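Local structure of DUF2442 domain-containing protein (Nitrosomonas europaea, 2AUW) at residues F7-T12 with W26-V31; E30-D35 with A81-Q86. The protein is of unknown function but may bind DNA. One frame throughout, in Å; residues are numbered along the deposited sequence.

Interaction 1: F7-T12 with W26-V31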
loop_
_atom_site.group_PDB
_atom_site.type_symbol
_atom_site.label_atom_id
_atom_site.label_comp_id
_atom_site.label_asym_id
_atom_site.label_seq_id
_atom_site.Cartn_x
_atom_site.Cartn_y
_atom_site.Cartn_z
ATOM N N PHE B 7 -7.559 5.987 -5.418
ATOM C CA PHE B 7 -7.473 7.407 -5.753
ATOM C C PHE B 7 -7.099 8.187 -4.484
ATOM O O PHE B 7 -7.838 8.245 -3.467
ATOM C CB PHE B 7 -8.784 7.900 -6.413
ATOM C CG PHE B 7 -8.778 9.369 -6.800
ATOM C CD1 PHE B 7 -8.042 9.829 -7.897
ATOM C CD2 PHE B 7 -9.538 10.289 -6.073
ATOM C CE1 PHE B 7 -8.035 11.206 -8.238
ATOM C CE2 PHE B 7 -9.549 11.662 -6.417
ATOM C CZ PHE B 7 -8.789 12.114 -7.510
ATOM N N PHE B 8 -5.914 8.753 -4.535
ATOM C CA PHE B 8 -5.319 9.374 -3.354
ATOM C C PHE B 8 -6.087 10.655 -2.899
ATOM O O PHE B 8 -6.542 10.724 -1.759
ATOM C CB PHE B 8 -3.798 9.601 -3.551
ATOM C CG PHE B 8 -3.172 10.451 -2.454
ATOM C CD1 PHE B 8 -2.844 9.880 -1.216
ATOM C CD2 PHE B 8 -2.981 11.823 -2.636
ATOM C CE1 PHE B 8 -2.305 10.663 -0.172
ATOM C CE2 PHE B 8 -2.442 12.620 -1.620
ATOM C CZ PHE B 8 -2.092 12.036 -0.374
ATOM N N PRO B 9 -6.301 11.633 -3.794
ATOM C CA PRO B 9 -6.967 12.873 -3.305
ATOM C C PRO B 9 -8.380 12.685 -2.734
ATOM O O PRO B 9 -9.167 11.843 -3.208
ATOM C CB PRO B 9 -7.032 13.758 -4.570
ATOM C CG PRO B 9 -5.990 13.208 -5.465
ATOM C CD PRO B 9 -6.008 11.727 -5.234
ATOM N N LYS B 10 -8.702 13.456 -1.696
ATOM C CA LYS B 10 -10.056 13.478 -1.149
ATOM C C LYS B 10 -10.685 14.802 -1.551
ATOM O O LYS B 10 -10.029 15.825 -1.512
ATOM C CB LYS B 10 -10.041 13.400 0.394
ATOM C CG LYS B 10 -9.476 12.090 0.943
ATOM C CD LYS B 10 -9.003 12.279 2.403
ATOM C CE LYS B 10 -7.986 11.220 2.813
ATOM N NZ LYS B 10 -8.624 10.002 3.407
ATOM N N LEU B 11 -11.933 14.749 -1.977
ATOM C CA LEU B 11 -12.703 15.948 -2.288
ATOM C C LEU B 11 -13.194 16.532 -0.978
ATOM O O LEU B 11 -14.016 15.927 -0.283
ATOM C CB LEU B 11 -13.903 15.610 -3.189
ATOM C CG LEU B 11 -14.817 16.774 -3.576
ATOM C CD1 LEU B 11 -14.012 17.871 -4.334
ATOM C CD2 LEU B 11 -16.038 16.329 -4.359
ATOM N N THR B 12 -12.699 17.725 -0.672
ATOM C CA THR B 12 -12.997 18.372 0.610
ATOM C C THR B 12 -13.936 19.566 0.527
ATOM O O THR B 12 -14.416 20.024 1.567
ATOM C CB THR B 12 -11.692 18.802 1.329
ATOM O OG1 THR B 12 -10.983 19.763 0.526
ATOM C CG2 THR B 12 -10.779 17.624 1.539
ATOM N N TRP B 26 -9.379 19.991 -2.526
ATOM C CA TRP B 26 -8.911 18.630 -2.326
ATOM C C TRP B 26 -7.968 18.538 -1.118
ATOM O O TRP B 26 -7.315 19.504 -0.782
ATOM C CB TRP B 26 -8.214 18.126 -3.598
ATOM C CG TRP B 26 -9.110 18.282 -4.832
ATOM C CD1 TRP B 26 -9.259 19.412 -5.598
ATOM C CD2 TRP B 26 -9.995 17.296 -5.386
ATOM N NE1 TRP B 26 -10.182 19.191 -6.611
ATOM C CE2 TRP B 26 -10.655 17.902 -6.499
ATOM C CE3 TRP B 26 -10.293 15.957 -5.061
ATOM C CZ2 TRP B 26 -11.585 17.203 -7.297
ATOM C CZ3 TRP B 26 -11.227 15.252 -5.864
ATOM C CH2 TRP B 26 -11.854 15.887 -6.973
ATOM N N SER B 27 -7.894 17.346 -0.517
ATOM C CA SER B 27 -6.934 17.036 0.554
ATOM C C SER B 27 -5.452 17.208 0.181
ATOM O O SER B 27 -4.572 17.142 1.073
ATOM C CB SER B 27 -7.164 15.599 1.021
ATOM O OG SER B 27 -6.714 14.711 0.009
ATOM N N THR B 28 -5.162 17.429 -1.105
ATOM C CA THR B 28 -3.812 17.721 -1.588
ATOM C C THR B 28 -3.433 19.188 -1.398
ATOM O O THR B 28 -2.293 19.576 -1.686
ATOM C CB THR B 28 -3.701 17.468 -3.095
ATOM O OG1 THR B 28 -4.742 18.222 -3.729
ATOM C CG2 THR B 28 -3.867 15.948 -3.438
ATOM N N GLY B 29 -4.393 19.989 -0.964
ATOM C CA GLY B 29 -4.248 21.447 -0.923
ATOM C C GLY B 29 -4.735 22.151 -2.192
ATOM O O GLY B 29 -5.042 23.346 -2.147
ATOM N N GLU B 30 -4.889 21.402 -3.295
ATOM C CA GLU B 30 -5.277 21.996 -4.583
ATOM C C GLU B 30 -6.688 22.548 -4.578
ATOM O O GLU B 30 -7.598 21.983 -3.980
ATOM C CB GLU B 30 -5.117 20.995 -5.745
ATOM C CG GLU B 30 -3.724 20.533 -5.994
ATOM C CD GLU B 30 -3.741 19.273 -6.844
ATOM O OE1 GLU B 30 -4.297 18.257 -6.378
ATOM O OE2 GLU B 30 -3.275 19.344 -7.984
ATOM N N VAL B 31 -6.859 23.665 -5.261
ATOM C CA VAL B 31 -8.163 24.267 -5.494
ATOM C C VAL B 31 -8.266 24.376 -7.026
ATOM O O VAL B 31 -7.474 25.057 -7.664
ATOM C CB VAL B 31 -8.313 25.651 -4.821
ATOM C CG1 VAL B 31 -9.697 26.243 -5.146
ATOM C CG2 VAL B 31 -8.146 25.521 -3.311
HETATM O O HOH W 1 -5.832 12.451 0.471
HETATM O O HOH W 2 -8.521 20.238 1.796
#

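Interaction 2: E30-D35 with A81-Q86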
loop_
_atom_site.group_PDB
_atom_site.type_symbol
_atom_site.label_atom_id
_atom_site.label_comp_id
_atom_site.label_asym_id
_atom_site.label_seq_id
_atom_site.Cartn_x
_atom_site.Cartn_y
_atom_site.Cartn_z
ATOM N N GLU B 30 -4.889 21.402 -3.295
ATOM C CA GLU B 30 -5.277 21.996 -4.583
ATOM C C GLU B 30 -6.688 22.548 -4.578
ATOM O O GLU B 30 -7.598 21.983 -3.980
ATOM C CB GLU B 30 -5.117 20.995 -5.745
ATOM C CG GLU B 30 -3.724 20.533 -5.994
ATOM C CD GLU B 30 -3.741 19.273 -6.844
ATOM O OE1 GLU B 30 -4.297 18.257 -6.378
ATOM O OE2 GLU B 30 -3.275 19.344 -7.984
ATOM N N VAL B 31 -6.859 23.665 -5.261
ATOM C CA VAL B 31 -8.163 24.267 -5.494
ATOM C C VAL B 31 -8.266 24.376 -7.026
ATOM O O VAL B 31 -7.474 25.057 -7.664
ATOM C CB VAL B 31 -8.313 25.651 -4.821
ATOM C CG1 VAL B 31 -9.697 26.243 -5.146
ATOM C CG2 VAL B 31 -8.146 25.521 -3.311
ATOM N N LEU B 32 -9.155 23.586 -7.602
ATOM C CA LEU B 32 -9.194 23.412 -9.067
ATOM C C LEU B 32 -10.591 23.721 -9.560
ATOM O O LEU B 32 -11.577 23.285 -8.987
ATOM C CB LEU B 32 -8.846 21.961 -9.455
ATOM C CG LEU B 32 -7.579 21.336 -8.878
ATOM C CD1 LEU B 32 -7.531 19.866 -9.254
ATOM C CD2 LEU B 32 -6.378 22.065 -9.415
ATOM N N GLU B 33 -10.673 24.449 -10.655
ATOM C CA GLU B 33 -11.958 24.721 -11.269
ATOM C C GLU B 33 -12.138 23.796 -12.469
ATOM O O GLU B 33 -11.175 23.343 -13.088
ATOM C CB GLU B 33 -12.088 26.198 -11.687
ATOM C CG GLU B 33 -12.101 27.201 -10.472
ATOM C CD GLU B 33 -12.229 28.679 -10.878
ATOM O OE1 GLU B 33 -12.520 28.978 -12.059
ATOM O OE2 GLU B 33 -12.046 29.548 -9.985
ATOM N N VAL B 34 -13.392 23.542 -12.799
ATOM C CA VAL B 34 -13.670 22.574 -13.863
ATOM C C VAL B 34 -15.051 22.856 -14.446
ATOM O O VAL B 34 -16.023 23.097 -13.700
ATOM C CB VAL B 34 -13.616 21.130 -13.302
ATOM C CG1 VAL B 34 -14.656 20.925 -12.213
ATOM C CG2 VAL B 34 -13.758 20.060 -14.456
ATOM N N ASP B 35 -15.140 22.791 -15.768
ATOM C CA ASP B 35 -16.429 22.958 -16.452
ATOM C C ASP B 35 -17.058 21.585 -16.624
ATOM O O ASP B 35 -16.383 20.624 -17.052
ATOM C CB ASP B 35 -16.206 23.609 -17.813
ATOM C CG ASP B 35 -17.483 24.186 -18.399
ATOM O OD1 ASP B 35 -18.396 23.425 -18.729
ATOM O OD2 ASP B 35 -17.562 25.413 -18.514
ATOM N N ALA B 81 -9.758 14.313 -12.655
ATOM C CA ALA B 81 -9.166 14.124 -13.995
ATOM C C ALA B 81 -9.586 15.214 -14.997
ATOM O O ALA B 81 -8.731 15.737 -15.742
ATOM C CB ALA B 81 -9.526 12.756 -14.548
ATOM N N TRP B 82 -10.874 15.545 -15.009
ATOM C CA TRP B 82 -11.390 16.564 -15.963
ATOM C C TRP B 82 -10.800 17.918 -15.643
ATOM O O TRP B 82 -10.489 18.693 -16.551
ATOM C CB TRP B 82 -12.912 16.682 -15.909
ATOM C CG TRP B 82 -13.627 15.400 -16.123
ATOM C CD1 TRP B 82 -13.115 14.284 -16.715
ATOM C CD2 TRP B 82 -14.969 15.086 -15.756
ATOM N NE1 TRP B 82 -14.050 13.281 -16.725
ATOM C CE2 TRP B 82 -15.197 13.743 -16.141
ATOM C CE3 TRP B 82 -16.009 15.798 -15.129
ATOM C CZ2 TRP B 82 -16.416 13.097 -15.917
ATOM C CZ3 TRP B 82 -17.218 15.163 -14.927
ATOM C CH2 TRP B 82 -17.404 13.807 -15.311
ATOM N N ALA B 83 -10.624 18.191 -14.343
ATOM C CA ALA B 83 -10.081 19.474 -13.926
ATOM C C ALA B 83 -8.654 19.583 -14.440
ATOM O O ALA B 83 -8.241 20.634 -14.986
ATOM C CB ALA B 83 -10.127 19.608 -12.383
ATOM N N LYS B 84 -7.881 18.501 -14.274
ATOM C CA LYS B 84 -6.486 18.486 -14.783
ATOM C C LYS B 84 -6.430 18.651 -16.315
ATOM O O LYS B 84 -5.689 19.499 -16.860
ATOM C CB LYS B 84 -5.754 17.209 -14.359
ATOM C CG LYS B 84 -5.457 17.134 -12.842
ATOM C CD LYS B 84 -4.902 18.466 -12.333
ATOM C CE LYS B 84 -4.672 18.466 -10.825
ATOM N NZ LYS B 84 -3.318 17.955 -10.609
ATOM N N GLU B 85 -7.221 17.837 -17.005
ATOM C CA GLU B 85 -7.275 17.836 -18.470
ATOM C C GLU B 85 -7.678 19.213 -19.029
ATOM O O GLU B 85 -7.026 19.753 -19.950
ATOM C CB GLU B 85 -8.214 16.716 -18.919
ATOM C CG GLU B 85 -7.624 15.305 -18.655
ATOM C CD GLU B 85 -8.651 14.203 -18.754
ATOM O OE1 GLU B 85 -9.744 14.489 -19.298
ATOM O OE2 GLU B 85 -8.382 13.050 -18.312
ATOM N N GLN B 86 -8.672 19.827 -18.417
ATOM C CA GLN B 86 -9.102 21.168 -18.831
ATOM C C GLN B 86 -8.048 22.258 -18.598
ATOM O O GLN B 86 -8.106 23.311 -19.234
ATOM C CB GLN B 86 -10.424 21.552 -18.169
ATOM C CG GLN B 86 -11.610 20.771 -18.676
ATOM C CD GLN B 86 -12.873 21.138 -17.946
ATOM O OE1 GLN B 86 -12.973 22.223 -17.359
ATOM N NE2 GLN B 86 -13.845 20.232 -17.953
HETATM O O HOH W 3 -9.116 23.133 -14.963
#

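Interaction 1: F7-T12 with W26-V31
Leu11 holds CG anti to the backbone N (chi1 179°), and its chi2 of 59° then puts CD1 over the indole of Trp26. This methyl sits almost straight above the six-membered ring, 3.8 Å from its centroid, a CH-pi contact. The two residues form an antiparallel non-hydrogen-bonded pair, both side chains on the same face of the sheet. Phe7 brings CE2 to within 4.0 Å of Trp26 CZ3, the two side chains crossing at about a right angle, with Trp26 CZ3 near the plane of the phenyl ring at its edge. Pro9 touches both: its CD covers the centre of one Phe7 face, and its CB meets Trp26 CE3.

Ser27 pairs with Lys10 twice. Its backbone N donates to Lys10 O at 2.8 Å, and its OG, set between its own backbone N and carbonyl carbon (chi1 72°), accepts from Lys10 N at 2.9 Å. Next along the type I turn of Trp26 to Gly29, Thr28 OG1 accepts from Glu30 N in an ST turn and donates to Glu30 OE1 at 2.7 Å.

Trp26 NE1 bonds to Thr24 OG1, and the edge-to-face ring of Tyr80 adds to the aromatic packing. Thus the indole is held by apolar contacts plus one polar bond at its nitrogen, while the serine side chain extends the backbone pairing of the hairpin beyond the last strand pair, using a hydroxyl in place of a carbonyl.

Interaction 2: E30-D35 with A81-Q86
Gln86 meets Asp35 with its flat amide group, which serves the backbone of the strand as another peptide would. OE1 accepts from Asp35 N at 2.7 Å in a nearly straight bond (174°), the donor lying in the amide plane on a lone pair, and NE2 donates to Asp35 O at 2.7 Å, the acceptor only 7° out of that plane. Two bonds to one residue fix the rotation of the amide. CG of Gln86 stands anti to its carbonyl carbon (chi1 -70°), and the chain runs extended beyond it. Val34 crosses this side chain at about a right angle, its CG2 3.5 Å from Gln86 NE2 and also against Trp82 CB.

Ala83 presses its methyl between Leu32 and Val34, CB to Val34 CB at 3.9 Å and to Leu32 CB at 4.0 Å. The Leu32 side chain crosses that of Lys84 obliquely, CD1 touching CE at 3.5 Å. The lysine leaves the helix pointing away from the strand, then bends at chi2 and chi4 to bring NZ back to the syn lone pair of Glu30 OE2 in a salt bridge, the two side chains crossing at about a right angle, NZ to OE2 3.0 Å. Tyr80 OH hydrogen-bonds Glu30 OE1 and helps hold this carboxylate. A water donates to both Glu33 O and Ala83 O, linking the two backbones.

Strand 31-35 and the 81-86 part of helix 76-86 run almost perpendicular, their axes approaching to 7.4 Å. The helix thus packs across an edge strand of the three-stranded antiparallel sheet, whose next strand, 21-26, meets Leu32 through Trp26 and Val34 through Leu22; Ala81 and Glu85 on the helix reach helix 92-101.

How the interactions relate
From the N terminus, the chain passes through 7-12, makes the hairpin of strands 11-16 and 21-26, and returns at 26-31, where interaction 1 closes a short loop of 13 intervening residues. It then continues into strand 31-35, and interaction 2 closes a longer loop of 45 residues when helix 76-86 comes back to the strand. The loops neither nest nor cross: they follow in series, the two contacts sharing Glu30 and Val31. Their centres lie 12 Å apart, and they touch where Trp26 NE1 packs 3.8 Å from Leu32 CD1. Together they tie the N-terminal segment, the three-stranded sheet and helix 76-86 into one unit.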